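Local coordinates for protein deoxyribose-phosphate aldolase (Toxoplasma gondii, PDB 4EIV) that is an enzyme of the deoxyribose-phosphate aldolase family and folds as a TIM-type beta/alpha barrel, at residues Val32-Asp37 with Ala45-Ile50. Sequence-based numbering, arbitrary orientation. Where two conformers were deposited one is given.
Sequences VAALTD and AAVCKI
Val47 packs against Val32 and Ala34 in the first beta-alpha-beta unit of a TIM barrel. Strand 30-34 runs along the barrel wall, and helix 41-52 lies outside it before the chain returns in strand 59-62. The tight part is the valine pair. CG1 of Val32 meets CG1 of Val47 at 3.4 Å, closer than usual for two methyl carbons. CG2 of Val32 lies 3.8 Å from the same CG1 of Val47, which therefore sits against both branches of Val32. This methyl is anti to the backbone N of Val47 (chi1 167°), which points it at the two methyls of Val32. The looser part lies two residues further along the chain, at Ala34. There the other branch of Val47, CG2, comes no closer than 4.4 Å to CB of Ala34. The touching residues are all buried, and no hydrogen bond crosses between the segments. Ala33, between the two contact residues, turns its methyl away from the helix. On the outer side of the helix, Lys49 is exposed to solvent. Helix 273-284 adds Phe273 against Val47 and Leu276 against Val32. Val60 of strand 59-62 also packs on Val32. Further along, the chain draws away from helix 41-52, and Thr36 and Asp37 are exposed. In this loop, OG1 of Thr36 is hydrogen-bonded to OE2 of Glu39.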
ATOM      1  N   VAL A  32      -3.092  11.064 -14.975  1.00 24.84           N
ATOM      2  CA  VAL A  32      -3.635  12.354 -15.372  1.00 25.23           C
ATOM      3  C   VAL A  32      -4.098  12.339 -16.832  1.00 25.60           C
ATOM      4  O   VAL A  32      -3.444  11.755 -17.682  1.00 26.42           O
ATOM      5  CB  VAL A  32      -2.595  13.485 -15.130  1.00 26.05           C
ATOM      6  CG1 VAL A  32      -1.369  13.354 -16.036  1.00 26.95           C
ATOM      7  CG2 VAL A  32      -3.246  14.871 -15.227  1.00 27.41           C
ATOM      8  N   ALA A  33      -5.231  12.975 -17.087  1.00 25.95           N
ATOM      9  CA  ALA A  33      -5.806  13.055 -18.412  1.00 26.87           C
ATOM     10  C   ALA A  33      -5.300  14.250 -19.218  1.00 28.04           C
ATOM     11  O   ALA A  33      -5.222  15.359 -18.709  1.00 29.98           O
ATOM     12  CB  ALA A  33      -7.335  13.141 -18.298  1.00 28.24           C
ATOM     13  N   ALA A  34      -4.993  14.010 -20.488  1.00 28.32           N
ATOM     14  CA  ALA A  34      -4.719  15.062 -21.476  1.00 28.80           C
ATOM     15  C   ALA A  34      -5.323  14.513 -22.782  1.00 29.28           C
ATOM     16  O   ALA A  34      -4.604  14.160 -23.713  1.00 30.41           O
ATOM     17  CB  ALA A  34      -3.221  15.348 -21.600  1.00 30.83           C
ATOM     18  N   LEU A  35      -6.659  14.451 -22.802  1.00 28.80           N
ATOM     19  CA  LEU A  35      -7.451  13.723 -23.802  1.00 29.32           C
ATOM     20  C   LEU A  35      -8.329  14.518 -24.729  1.00 29.50           C
ATOM     21  O   LEU A  35      -8.982  13.917 -25.585  1.00 29.74           O
ATOM     22  CB  LEU A  35      -8.404  12.746 -23.059  1.00 29.39           C
ATOM     23  CG  LEU A  35      -7.731  11.596 -22.321  1.00 28.81           C
ATOM     24  CD1 LEU A  35      -8.675  10.921 -21.328  1.00 29.47           C
ATOM     25  CD2 LEU A  35      -7.163  10.600 -23.337  1.00 30.75           C
ATOM     26  N   THR A  36      -8.413  15.831 -24.559  1.00 29.78           N
ATOM     27  CA  THR A  36      -9.303  16.603 -25.410  1.00 30.79           C
ATOM     28  C   THR A  36      -8.769  16.674 -26.840  1.00 30.95           C
ATOM     29  O   THR A  36      -7.562  16.554 -27.084  1.00 30.84           O
ATOM     30  CB  THR A  36      -9.572  18.024 -24.870  1.00 31.30           C
ATOM     31  OG1 THR A  36      -8.400  18.832 -24.997  1.00 34.24           O
ATOM     32  CG2 THR A  36     -10.038  17.993 -23.417  1.00 31.21           C
ATOM     33  N   ASP A  37      -9.672  16.879 -27.793  1.00 31.71           N
ATOM     34  CA  ASP A  37      -9.254  17.000 -29.185  1.00 31.97           C
ATOM     35  C   ASP A  37      -8.380  18.258 -29.384  1.00 33.41           C
ATOM     36  O   ASP A  37      -7.631  18.341 -30.351  1.00 35.60           O
ATOM     37  CB  ASP A  37     -10.469  17.025 -30.120  1.00 32.35           C
ATOM     38  CG  ASP A  37     -10.083  16.947 -31.596  1.00 33.06           C
ATOM     39  OD1 ASP A  37     -10.541  17.791 -32.383  1.00 35.87           O
ATOM     40  OD2 ASP A  37      -9.294  16.057 -31.972  1.00 34.53           O
ATOM     41  N   ALA A  45       2.971  18.548 -22.912  1.00 33.99           N
ATOM     42  CA  ALA A  45       4.233  18.711 -22.206  1.00 34.56           C
ATOM     43  C   ALA A  45       3.997  19.244 -20.792  1.00 34.24           C
ATOM     44  O   ALA A  45       4.613  18.776 -19.842  1.00 34.59           O
ATOM     45  CB  ALA A  45       5.168  19.651 -22.977  1.00 35.75           C
ATOM     46  N   ALA A  46       3.105  20.226 -20.653  1.00 35.07           N
ATOM     47  CA  ALA A  46       2.852  20.842 -19.343  1.00 35.09           C
ATOM     48  C   ALA A  46       2.313  19.822 -18.337  1.00 33.72           C
ATOM     49  O   ALA A  46       2.747  19.754 -17.191  1.00 34.24           O
ATOM     50  CB  ALA A  46       1.890  22.027 -19.477  1.00 36.08           C
ATOM     51  N   VAL A  47       1.379  19.005 -18.790  1.00 32.97           N
ATOM     52  CA  VAL A  47       0.796  17.977 -17.940  1.00 31.67           C
ATOM     53  C   VAL A  47       1.852  16.939 -17.564  1.00 31.20           C
ATOM     54  O   VAL A  47       1.967  16.544 -16.400  1.00 30.90           O
ATOM     55  CB  VAL A  47      -0.393  17.310 -18.661  1.00 31.34           C
ATOM     56  CG1 VAL A  47      -0.810  16.051 -17.958  1.00 32.32           C
ATOM     57  CG2 VAL A  47      -1.547  18.299 -18.784  1.00 32.71           C
ATOM     58  N   CYS A  48       2.621  16.497 -18.554  1.00 32.03           N
ATOM     59  CA  CYS A  48       3.651  15.484 -18.337  1.00 32.39           C
ATOM     60  C   CYS A  48       4.734  15.899 -17.356  1.00 33.32           C
ATOM     61  O   CYS A  48       5.220  15.075 -16.591  1.00 32.95           O
ATOM     62  CB  CYS A  48       4.302  15.061 -19.656  1.00 33.07           C
ATOM     63  SG  CYS A  48       3.241  14.027 -20.668  1.00 33.43           S
ATOM     64  N   LYS A  49       5.107  17.172 -17.382  0.50 34.36           N
ATOM     65  CA  LYS A  49       6.136  17.672 -16.479  0.50 35.47           C
ATOM     66  C   LYS A  49       5.714  17.569 -15.020  0.50 34.52           C
ATOM     67  O   LYS A  49       6.512  17.163 -14.172  0.50 35.14           O
ATOM     68  CB  LYS A  49       6.513  19.096 -16.864  0.50 37.12           C
ATOM     69  CG  LYS A  49       7.346  19.127 -18.135  0.50 39.61           C
ATOM     70  CD  LYS A  49       7.499  20.517 -18.714  0.50 41.68           C
ATOM     71  CE  LYS A  49       8.203  20.467 -20.062  0.50 43.44           C
ATOM     72  NZ  LYS A  49       8.256  21.798 -20.734  0.50 46.69           N
ATOM     73  N   ILE A  50       4.461  17.914 -14.725  1.00 33.71           N
ATOM     74  CA  ILE A  50       3.944  17.813 -13.346  1.00 32.68           C
ATOM     75  C   ILE A  50       3.710  16.327 -12.987  1.00 31.18           C
ATOM     76  O   ILE A  50       3.991  15.903 -11.874  1.00 31.24           O
ATOM     77  CB  ILE A  50       2.686  18.664 -13.112  1.00 32.81           C
ATOM     78  CG1 ILE A  50       2.978  20.131 -13.447  1.00 35.75           C
ATOM     79  CG2 ILE A  50       2.179  18.490 -11.674  1.00 32.93           C
ATOM     80  CD1 ILE A  50       4.129  20.748 -12.674  1.00 39.93           C
TER